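Local atomic coordinates of transcription termination factor FttA (Methanosarcina mazei, PDB entry 2XR1), a protein that probably terminates transcription across the genome by cutting nascent RNA where it leaves RNA polymerase, using two zinc ions, and degrading the released RNA from its 5' end. Residues R162-I165 with L166-G170; C192-V195 with G196-C199; Q401-V404 with K405-E409; L589-Y592 with V593-Q597; D609-A612 with C613-A617. One frame throughout, in Å; residues are numbered along the deposited sequence.

Contact 1 (R162-I165 with L166-G170); sequences RKEI and LKTVG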
# COMPACT_ATOMS: atom_id res chain seq x y z
N ARG B 162 -13.90 -29.91 -6.80
CA ARG B 162 -14.82 -28.79 -6.59
C ARG B 162 -15.40 -28.77 -5.18
O ARG B 162 -15.36 -27.75 -4.51
CB ARG B 162 -15.97 -28.88 -7.58
CG ARG B 162 -17.08 -27.89 -7.35
CD ARG B 162 -16.60 -26.51 -7.51
NE ARG B 162 -17.70 -25.54 -7.61
CZ ARG B 162 -17.55 -24.27 -7.94
NH1 ARG B 162 -16.35 -23.78 -8.21
NH2 ARG B 162 -18.61 -23.47 -8.00
N LYS B 163 -15.95 -29.90 -4.75
CA LYS B 163 -16.47 -30.04 -3.40
C LYS B 163 -15.38 -29.72 -2.37
O LYS B 163 -15.62 -29.05 -1.37
CB LYS B 163 -17.06 -31.43 -3.17
CG LYS B 163 -17.68 -31.60 -1.79
CD LYS B 163 -18.16 -33.04 -1.53
CE LYS B 163 -18.55 -33.29 -0.06
NZ LYS B 163 -18.80 -34.76 0.19
N GLU B 164 -14.16 -30.16 -2.65
CA GLU B 164 -13.07 -29.93 -1.73
C GLU B 164 -12.63 -28.48 -1.68
O GLU B 164 -12.32 -27.97 -0.61
CB GLU B 164 -11.89 -30.84 -2.08
CG GLU B 164 -10.81 -30.91 -1.00
CD GLU B 164 -11.32 -31.42 0.39
OE1 GLU B 164 -11.73 -32.63 0.52
OE2 GLU B 164 -11.30 -30.59 1.35
N ILE B 165 -12.62 -27.81 -2.83
CA ILE B 165 -12.32 -26.39 -2.89
C ILE B 165 -13.41 -25.58 -2.19
O ILE B 165 -13.10 -24.58 -1.56
CB ILE B 165 -12.22 -25.89 -4.35
CG1 ILE B 165 -11.04 -26.51 -5.06
CG2 ILE B 165 -12.09 -24.34 -4.44
CD1 ILE B 165 -11.22 -26.51 -6.52
N LEU B 166 -14.68 -25.97 -2.32
CA LEU B 166 -15.74 -25.28 -1.60
C LEU B 166 -15.58 -25.44 -0.09
O LEU B 166 -15.80 -24.48 0.65
CB LEU B 166 -17.14 -25.74 -2.03
CG LEU B 166 -17.64 -25.34 -3.44
CD1 LEU B 166 -19.09 -25.67 -3.61
CD2 LEU B 166 -17.42 -23.88 -3.74
N LYS B 167 -15.18 -26.62 0.37
CA LYS B 167 -15.00 -26.83 1.79
C LYS B 167 -13.89 -25.96 2.33
O LYS B 167 -13.97 -25.48 3.46
CB LYS B 167 -14.62 -28.26 2.10
CG LYS B 167 -15.76 -29.23 2.14
CD LYS B 167 -15.27 -30.58 2.72
CE LYS B 167 -15.67 -31.76 1.84
NZ LYS B 167 -14.80 -32.95 2.13
N THR B 168 -12.83 -25.77 1.55
CA THR B 168 -11.64 -25.05 2.02
C THR B 168 -11.96 -23.57 2.11
O THR B 168 -11.68 -22.91 3.10
CB THR B 168 -10.37 -25.36 1.14
OG1 THR B 168 -10.04 -26.76 1.26
CG2 THR B 168 -9.16 -24.56 1.59
N VAL B 169 -12.54 -23.06 1.05
CA VAL B 169 -13.00 -21.68 0.97
C VAL B 169 -14.00 -21.38 2.08
O VAL B 169 -13.93 -20.33 2.71
CB VAL B 169 -13.64 -21.43 -0.39
CG1 VAL B 169 -14.39 -20.14 -0.37
CG2 VAL B 169 -12.55 -21.45 -1.43
N GLY B 170 -14.92 -22.33 2.29
CA GLY B 170 -15.96 -22.20 3.30
C GLY B 170 -15.41 -21.99 4.69
O GLY B 170 -15.74 -20.99 5.32
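Leu166 covers one face of the Arg162 guanidinium group, its CD2 methyl standing 4.2 Å above the plane and over the centre. The end nitrogens of that group are tied elsewhere: NH1 donates to the carbonyl of Lys306 and NH2 to that of Thr308. A bend at chi2 (64°) folds the arginine along the helix, which brings Arg162 NE to 4.2 Å from Leu166 CG. The carboxylate of Glu164 meets Lys167 through a weak salt bridge, OE1 to NZ at 3.5 Å. Lys163 runs by the same lysine, with 3.8 Å between Lys163 CE and Lys167 CE; the two ammonium groups remain apart, and the nearby glutamate probably eases their repulsion.

One backbone acceptor is gripped twice. Glu164 O accepts Thr168 N at 3.1 Å and Thr168 OG1 at 3.2 Å; the two donors arrive from opposite faces of the carbonyl plane. Thr168 chi1 (-64°) sets OG1 beside its own N, where it can turn back to that carbonyl. Farther round, Ile165 CG2 and Val169 CG2 pack at 4.2 Å. Contacts from i to i+3 and i+4 such as these are those of a regular alpha-helix; this one, 159-173, lies between KH strand 30-33, touched by Leu166 and Lys167, and the metallo-beta-lactamase residues Lys306 to Thr308.

Contact 2 (C192-V195 with G196-C199); sequences CKEV and GRSC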
# COMPACT_ATOMS: atom_id res chain seq x y z
N CYS B 192 -6.21 3.12 -13.04
CA CYS B 192 -6.30 4.46 -12.51
C CYS B 192 -5.61 5.44 -13.44
O CYS B 192 -4.45 5.25 -13.82
CB CYS B 192 -5.75 4.51 -11.07
SG CYS B 192 -6.84 3.54 -9.91
N LYS B 193 -6.35 6.47 -13.82
CA LYS B 193 -5.87 7.46 -14.79
C LYS B 193 -5.54 6.78 -16.11
O LYS B 193 -4.74 7.27 -16.89
CB LYS B 193 -4.68 8.26 -14.25
CG LYS B 193 -5.03 9.18 -13.08
CD LYS B 193 -3.78 9.88 -12.58
CE LYS B 193 -4.03 10.99 -11.56
NZ LYS B 193 -4.49 10.47 -10.25
N GLU B 194 -6.18 5.63 -16.32
CA GLU B 194 -6.04 4.85 -17.56
C GLU B 194 -7.32 4.00 -17.72
O GLU B 194 -8.08 3.80 -16.79
CB GLU B 194 -4.79 3.96 -17.56
CG GLU B 194 -4.81 2.90 -16.46
CD GLU B 194 -3.45 2.22 -16.15
OE1 GLU B 194 -2.37 2.54 -16.74
OE2 GLU B 194 -3.49 1.32 -15.28
N VAL B 195 -7.58 3.57 -18.93
CA VAL B 195 -8.53 2.51 -19.19
C VAL B 195 -7.67 1.30 -19.34
O VAL B 195 -6.64 1.38 -19.99
CB VAL B 195 -9.28 2.75 -20.49
CG1 VAL B 195 -10.00 1.55 -20.86
CG2 VAL B 195 -10.25 3.94 -20.31
N GLY B 196 -8.02 0.20 -18.73
CA GLY B 196 -7.16 -0.97 -18.84
C GLY B 196 -6.62 -1.42 -17.51
O GLY B 196 -6.38 -0.61 -16.63
N ARG B 197 -6.48 -2.75 -17.39
CA ARG B 197 -5.90 -3.47 -16.27
C ARG B 197 -6.40 -3.05 -14.90
O ARG B 197 -5.62 -2.94 -13.97
CB ARG B 197 -4.38 -3.47 -16.34
CG ARG B 197 -3.73 -2.10 -16.42
CD ARG B 197 -2.24 -2.13 -16.08
NE ARG B 197 -1.75 -0.78 -15.93
CZ ARG B 197 -0.50 -0.44 -15.69
NH1 ARG B 197 0.43 -1.38 -15.57
NH2 ARG B 197 -0.18 0.85 -15.61
N SER B 198 -7.71 -2.84 -14.81
CA SER B 198 -8.40 -2.66 -13.58
C SER B 198 -8.04 -3.77 -12.64
O SER B 198 -8.00 -4.96 -13.03
CB SER B 198 -9.91 -2.68 -13.81
OG SER B 198 -10.42 -1.47 -14.39
N CYS B 199 -7.80 -3.38 -11.38
CA CYS B 199 -7.41 -4.30 -10.33
C CYS B 199 -7.26 -3.48 -9.03
O CYS B 199 -6.48 -2.54 -8.99
CB CYS B 199 -6.09 -4.97 -10.68
SG CYS B 199 -5.58 -6.21 -9.47
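In the metallo-beta-lactamase fold of this protein, Glu194 and Arg197 join across the loop that connects antiparallel strands 185-190 and 199-203, close to the zinc site. The evidence for a turn is in the backbone: Gly196 and Arg197 both have positive phi, so the chain swings round between the two charged residues and lets them meet over a spacing of three. Val195, at the bend, has its side chain about 4 Å from that of the zinc ligand His607 and about 5 Å from a zinc ion.

Arg197 grips the carboxylate side-on. Its NE donates to Glu194 OE2 at 2.8 Å, while NH2 reaches Glu194 OE1 at 3.0 Å. NH2 uses the syn lone pair of OE1, whereas NE meets OE2 on the syn side but 34° out of the carboxylate plane; the pairing is twisted, for the carboxylate and guanidinium planes stand 50° apart. Glu194 CG lies between its backbone N and carbonyl carbon (chi1 63°); from there the extended chain carries the acid across to the arginine, the side chains crossing at about a right angle.

Further partners fix the pair. Thr224 O receives Arg197 NH1, and Asn633 ND2 and Gly191 N both donate to Glu194 OE2, which probably helps to keep this acid ionised. That same oxygen also has a weak bond from Arg197 NH2, 3.4 Å from Glu194 OE2.

Contact 3 (Q401-V404 with K405-E409); sequences QMVV and KNTIE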
# COMPACT_ATOMS: atom_id res chain seq x y z
N GLN B 401 -28.55 3.97 -38.69
CA GLN B 401 -29.34 3.46 -39.79
C GLN B 401 -28.99 4.21 -41.03
O GLN B 401 -28.84 3.62 -42.08
CB GLN B 401 -30.84 3.59 -39.51
CG GLN B 401 -31.31 2.63 -38.44
CD GLN B 401 -32.73 2.89 -37.95
OE1 GLN B 401 -33.16 4.04 -37.79
NE2 GLN B 401 -33.48 1.81 -37.72
N MET B 402 -28.81 5.51 -40.91
CA MET B 402 -28.48 6.34 -42.05
C MET B 402 -27.08 6.06 -42.59
O MET B 402 -26.88 6.00 -43.81
CB MET B 402 -28.65 7.82 -41.71
CG MET B 402 -30.14 8.22 -41.61
SD MET B 402 -31.01 8.12 -43.22
CE MET B 402 -32.72 8.44 -42.75
N VAL B 403 -26.11 5.86 -41.72
CA VAL B 403 -24.76 5.54 -42.18
C VAL B 403 -24.75 4.20 -42.90
O VAL B 403 -24.16 4.08 -43.99
CB VAL B 403 -23.77 5.51 -41.06
CG1 VAL B 403 -22.48 4.90 -41.51
CG2 VAL B 403 -23.57 6.93 -40.52
N VAL B 404 -25.42 3.21 -42.33
CA VAL B 404 -25.45 1.89 -42.94
C VAL B 404 -26.30 1.89 -44.22
O VAL B 404 -25.89 1.32 -45.23
CB VAL B 404 -25.90 0.81 -41.95
CG1 VAL B 404 -26.13 -0.49 -42.66
CG2 VAL B 404 -24.83 0.62 -40.87
N LYS B 405 -27.43 2.59 -44.18
CA LYS B 405 -28.28 2.71 -45.36
C LYS B 405 -27.51 3.31 -46.51
O LYS B 405 -27.49 2.76 -47.60
CB LYS B 405 -29.48 3.59 -45.09
CG LYS B 405 -30.50 3.62 -46.21
CD LYS B 405 -31.23 4.95 -46.17
CE LYS B 405 -32.69 4.81 -46.54
NZ LYS B 405 -33.34 6.14 -46.54
N ASN B 406 -26.88 4.45 -46.24
CA ASN B 406 -26.15 5.15 -47.28
C ASN B 406 -25.03 4.27 -47.81
O ASN B 406 -24.90 4.13 -49.01
CB ASN B 406 -25.65 6.54 -46.81
CG ASN B 406 -26.79 7.55 -46.53
OD1 ASN B 406 -27.89 7.46 -47.10
ND2 ASN B 406 -26.51 8.51 -45.63
N THR B 407 -24.25 3.65 -46.93
CA THR B 407 -23.16 2.77 -47.39
C THR B 407 -23.67 1.66 -48.32
O THR B 407 -23.00 1.33 -49.28
CB THR B 407 -22.42 2.05 -46.25
OG1 THR B 407 -21.74 2.99 -45.41
CG2 THR B 407 -21.41 1.10 -46.83
N ILE B 408 -24.82 1.07 -48.01
CA ILE B 408 -25.28 -0.06 -48.81
C ILE B 408 -25.85 0.42 -50.14
O ILE B 408 -25.52 -0.10 -51.20
CB ILE B 408 -26.33 -0.90 -48.06
CG1 ILE B 408 -25.71 -1.64 -46.88
CG2 ILE B 408 -26.98 -1.89 -49.01
CD1 ILE B 408 -24.35 -2.20 -47.14
N GLU B 409 -26.71 1.43 -50.08
CA GLU B 409 -27.37 1.92 -51.26
C GLU B 409 -26.37 2.38 -52.32
O GLU B 409 -26.71 2.42 -53.51
CB GLU B 409 -28.33 3.05 -50.91
CG GLU B 409 -29.71 2.57 -50.50
CD GLU B 409 -30.70 3.72 -50.40
OE1 GLU B 409 -30.89 4.45 -51.40
OE2 GLU B 409 -31.30 3.89 -49.32
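Gln401 O accepts the backbone amide of Lys405, with 2.7 Å between Gln401 O and Lys405 N and an N-H...O angle of 156°. This bond belongs to alpha-helix 393-409 in the beta-CASP region, next to the parallel sheet that contains strands 414-417 and 533-536. The next residues repeat the i to i+4 pattern: Asn406 N meets Met402 O at 2.9 Å, and Ile408 N meets Val404 O at 3.0 Å.

Val403 O receives the amide of Thr407, and the hydroxyl of that threonine lies near it as well, OG1 being 3.0 Å from Val403 O. OG1 stands anti to the carbonyl carbon of Thr407 (chi1 -64°) and so points toward the preceding turn. It also hydrogen-bonds with Thr533 OG1, on a strand of the sheet. Thr407 therefore joins the buried side of the helix to the sheet.

Val404 and Ile408 form the apolar part of that side, with 4.4 Å between Val404 CG1 and Ile408 CG1. Ile440 covers the valine and Pro441 the isoleucine. Gln401, a turn earlier, sends its NE2 to Ser434 OG on helix 423-436, so its amide is engaged away from these turns.

The outer side makes looser contacts. The thioether of Met402 runs beside the aliphatic part of Lys405, SD to CD at 4.3 Å. Asn406 ND2 comes to 3.1 Å from Met402 O, but at an angle too poor for a hydrogen bond.

Contact 4 (L589-Y592 with V593-Q597); sequences LMEY and VKRMQ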
# COMPACT_ATOMS: atom_id res chain seq x y z
N LEU B 589 -23.02 9.81 -15.53
CA LEU B 589 -22.09 9.62 -14.42
C LEU B 589 -22.50 10.55 -13.28
O LEU B 589 -22.60 10.14 -12.12
CB LEU B 589 -20.66 9.89 -14.87
CG LEU B 589 -20.13 8.80 -15.83
CD1 LEU B 589 -18.84 9.20 -16.57
CD2 LEU B 589 -19.92 7.53 -15.04
N MET B 590 -22.76 11.80 -13.61
CA MET B 590 -23.11 12.78 -12.61
C MET B 590 -24.45 12.48 -11.97
O MET B 590 -24.62 12.64 -10.78
CB MET B 590 -23.13 14.20 -13.20
CG MET B 590 -21.72 14.73 -13.47
SD MET B 590 -20.87 15.38 -11.97
CE MET B 590 -21.34 17.13 -12.04
N GLU B 591 -25.41 12.01 -12.77
CA GLU B 591 -26.74 11.72 -12.26
C GLU B 591 -26.67 10.51 -11.30
O GLU B 591 -27.30 10.52 -10.25
CB GLU B 591 -27.73 11.50 -13.42
CG GLU B 591 -28.11 12.78 -14.22
CD GLU B 591 -28.97 12.52 -15.54
OE1 GLU B 591 -28.84 11.40 -16.16
OE2 GLU B 591 -29.78 13.45 -15.96
N TYR B 592 -25.84 9.52 -11.64
CA TYR B 592 -25.67 8.32 -10.83
C TYR B 592 -25.28 8.61 -9.39
O TYR B 592 -25.85 8.04 -8.46
CB TYR B 592 -24.60 7.41 -11.40
CG TYR B 592 -24.48 6.08 -10.68
CD1 TYR B 592 -25.38 5.06 -10.93
CD2 TYR B 592 -23.45 5.82 -9.81
CE1 TYR B 592 -25.29 3.84 -10.33
CE2 TYR B 592 -23.35 4.61 -9.16
CZ TYR B 592 -24.30 3.61 -9.44
OH TYR B 592 -24.25 2.39 -8.81
N VAL B 593 -24.28 9.47 -9.23
CA VAL B 593 -23.81 9.89 -7.91
C VAL B 593 -24.81 10.82 -7.29
O VAL B 593 -25.20 10.63 -6.16
CB VAL B 593 -22.44 10.56 -7.95
CG1 VAL B 593 -21.90 10.77 -6.54
CG2 VAL B 593 -21.48 9.72 -8.69
N LYS B 594 -25.24 11.82 -8.04
CA LYS B 594 -26.21 12.84 -7.54
C LYS B 594 -27.49 12.23 -6.93
O LYS B 594 -28.00 12.70 -5.92
CB LYS B 594 -26.62 13.78 -8.68
CG LYS B 594 -27.60 14.87 -8.26
CD LYS B 594 -27.76 16.03 -9.25
CE LYS B 594 -28.49 17.18 -8.54
NZ LYS B 594 -28.44 18.57 -9.17
N ARG B 595 -28.02 11.23 -7.61
CA ARG B 595 -29.27 10.58 -7.21
C ARG B 595 -29.04 9.32 -6.32
O ARG B 595 -30.02 8.69 -5.87
CB ARG B 595 -30.05 10.17 -8.45
CG ARG B 595 -31.05 11.13 -8.83
CD ARG B 595 -30.70 11.97 -9.99
NE ARG B 595 -30.99 11.32 -11.25
CZ ARG B 595 -31.30 11.97 -12.38
NH1 ARG B 595 -31.43 13.28 -12.40
NH2 ARG B 595 -31.47 11.29 -13.51
N MET B 596 -27.79 8.97 -6.04
CA MET B 596 -27.50 7.86 -5.14
C MET B 596 -28.18 8.06 -3.76
O MET B 596 -28.21 9.17 -3.21
CB MET B 596 -26.00 7.68 -4.95
CG MET B 596 -25.67 6.35 -4.39
SD MET B 596 -23.93 5.95 -4.46
CE MET B 596 -23.75 5.59 -6.22
N GLN B 597 -28.77 6.96 -3.25
CA GLN B 597 -29.41 6.89 -1.93
C GLN B 597 -28.82 5.72 -1.16
O GLN B 597 -28.75 4.59 -1.68
CB GLN B 597 -30.91 6.64 -2.05
CG GLN B 597 -31.73 7.77 -2.55
CD GLN B 597 -33.20 7.38 -2.85
OE1 GLN B 597 -33.65 7.44 -3.98
NE2 GLN B 597 -33.92 6.97 -1.82
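The last turn of helix 586-594 is closed by Lys594 N on Met590 O at 2.9 Å and by Arg595 N on Glu591 O at 2.8 Å, after which the chain leaves the helix at Arg595. Glu591 and Arg595 then lie side by side, pointing the same way. Glu591 CB stands 3.6 Å above the guanidinium plane, over its centre, while the carboxyl carbon, Glu591 CD, comes nearest to Arg595 NH2, at 3.4 Å. Carboxylate and guanidinium are inclined by only 30°, and the salt bridge between them is long, 3.7 Å from Glu591 OE2 to Arg595 NH2. Double bends at chi2 and chi3 turn the arginine back over the glutamate, a pose that crystal neighbours may influence.

On the buried side, Tyr592 lies beside Met596, though the modelled closeness of methyl and ring is doubtful. The phenol is placed by other groups: its OH bonds to Val368 O, and the ring meets that of Tyr358 edge-to-face.

Glu591 OE2 has its stronger ionic partner in Arg587 NE. The acid thus has an arginine one turn before it and another one turn after it, which probably stabilise its charge; on the outer side of the helix end, Arg595 adds a guanidinium face laid on the aliphatic chain and a long salt bridge.

Contact 5 (D609-A612 with C613-A617); sequences DEKA and CVDLA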
# COMPACT_ATOMS: atom_id res chain seq x y z
N ASP B 609 -9.23 8.00 -19.15
CA ASP B 609 -7.93 8.59 -19.35
C ASP B 609 -7.72 9.66 -18.28
O ASP B 609 -8.68 10.06 -17.62
CB ASP B 609 -7.75 9.09 -20.78
CG ASP B 609 -8.73 10.20 -21.17
OD1 ASP B 609 -9.01 11.14 -20.35
OD2 ASP B 609 -9.18 10.17 -22.35
N GLU B 610 -6.48 10.07 -18.04
CA GLU B 610 -6.17 10.94 -16.91
C GLU B 610 -7.12 12.11 -16.76
O GLU B 610 -7.72 12.27 -15.71
CB GLU B 610 -4.74 11.47 -16.99
CG GLU B 610 -4.32 12.15 -15.70
CD GLU B 610 -2.87 12.57 -15.71
OE1 GLU B 610 -2.27 12.67 -16.83
OE2 GLU B 610 -2.36 12.82 -14.59
N LYS B 611 -7.24 12.93 -17.79
CA LYS B 611 -8.12 14.09 -17.74
C LYS B 611 -9.56 13.67 -17.41
O LYS B 611 -10.26 14.35 -16.71
CB LYS B 611 -8.08 14.87 -19.06
CG LYS B 611 -8.60 16.29 -18.96
CD LYS B 611 -9.00 16.90 -20.34
CE LYS B 611 -9.32 18.42 -20.21
NZ LYS B 611 -9.55 18.95 -18.78
N ALA B 612 -10.00 12.53 -17.89
CA ALA B 612 -11.37 12.11 -17.63
C ALA B 612 -11.58 11.93 -16.13
O ALA B 612 -12.56 12.41 -15.60
CB ALA B 612 -11.74 10.81 -18.46
N CYS B 613 -10.66 11.23 -15.46
CA CYS B 613 -10.85 10.90 -14.03
C CYS B 613 -10.81 12.14 -13.20
O CYS B 613 -11.61 12.33 -12.33
CB CYS B 613 -9.79 9.92 -13.54
SG CYS B 613 -9.88 8.22 -14.33
N VAL B 614 -9.86 13.01 -13.49
CA VAL B 614 -9.67 14.23 -12.72
C VAL B 614 -10.81 15.24 -12.95
O VAL B 614 -11.25 15.92 -12.01
CB VAL B 614 -8.24 14.84 -13.06
CG1 VAL B 614 -8.05 16.23 -12.48
CG2 VAL B 614 -7.12 13.84 -12.59
N ASP B 615 -11.29 15.32 -14.18
CA ASP B 615 -12.41 16.21 -14.51
C ASP B 615 -13.68 15.77 -13.79
O ASP B 615 -14.37 16.56 -13.16
CB ASP B 615 -12.68 16.18 -16.02
CG ASP B 615 -13.48 17.40 -16.52
OD1 ASP B 615 -14.39 17.93 -15.79
OD2 ASP B 615 -13.18 17.81 -17.69
N LEU B 616 -14.01 14.50 -13.90
CA LEU B 616 -15.17 14.00 -13.23
C LEU B 616 -15.05 14.20 -11.71
O LEU B 616 -16.02 14.62 -11.07
CB LEU B 616 -15.40 12.53 -13.59
CG LEU B 616 -16.68 11.95 -13.01
CD1 LEU B 616 -17.90 12.65 -13.59
CD2 LEU B 616 -16.75 10.46 -13.22
N ALA B 617 -13.90 13.89 -11.13
CA ALA B 617 -13.76 14.01 -9.68
C ALA B 617 -14.10 15.43 -9.23
O ALA B 617 -15.00 15.61 -8.43
CB ALA B 617 -12.40 13.60 -9.19
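Asp615 meets Lys611, one turn before it on helix 610-624, the helix of the beta-alpha-beta crossover between strands 602-606 and 627-630. The CB of Asp615 rests against the backbone, 3.1 Å from Lys611 O, the carbonyl that also accepts Asp615 N at 2.9 Å. With CG anti to the backbone N (chi1 -160°), the carboxylate comes alongside the lysine chain. OD2 is 4.0 Å from Lys611 NZ, a long salt bridge, and takes a hydrogen bond from Ala386 N. The other oxygen, OD1, pairs with Arg586 NH1. Asp615 is therefore held chiefly by the neighbouring loop and by Arg586, which leaves Lys611 as a distant third partner.

The inner side of the helix packs on the strands that flank it in sequence. Leu616 and Ala617 touch Thr605, and Cys613 and Val614 reach Ala630; the Cys613 side chain is about 6 Å from that of the zinc ligand His607, in the loop leading to the helix.

At the start of the helix Asp609 is the N-cap. Its own carbonyl receives the first full-turn bond, Cys613 N to Asp609 O at 3.2 Å. The capping bond itself comes from the side chain: chi1 of 62° turns the carboxylate back over the first turn, where Asp609 OD1 accepts Ala612 N at 3.0 Å.

Contact 1 is a surface contact, whereas the other four are partly buried. Contact 2 lies nearest the zinc ions, with contacts 5 and 4 farther off. Contacts 2 and 5 touch each other, Lys193 N being 4.0 Å from Cys613 SG; contact 4 touches contact 5 alone, through Leu589 CB on Leu616 CD1 at 4.1 Å, so helices 586-594 and 610-624 pack together. Contact 3, in the beta-CASP region, is far from these and about 55 Å, centre to centre, from contact 1. The chemistry follows place: the zinc-side loop has a close two-point salt bridge, within contacts 1, 4 and 5 the ion pairs are weak or long, and 401-409 relies on backbone bonds and apolar packing.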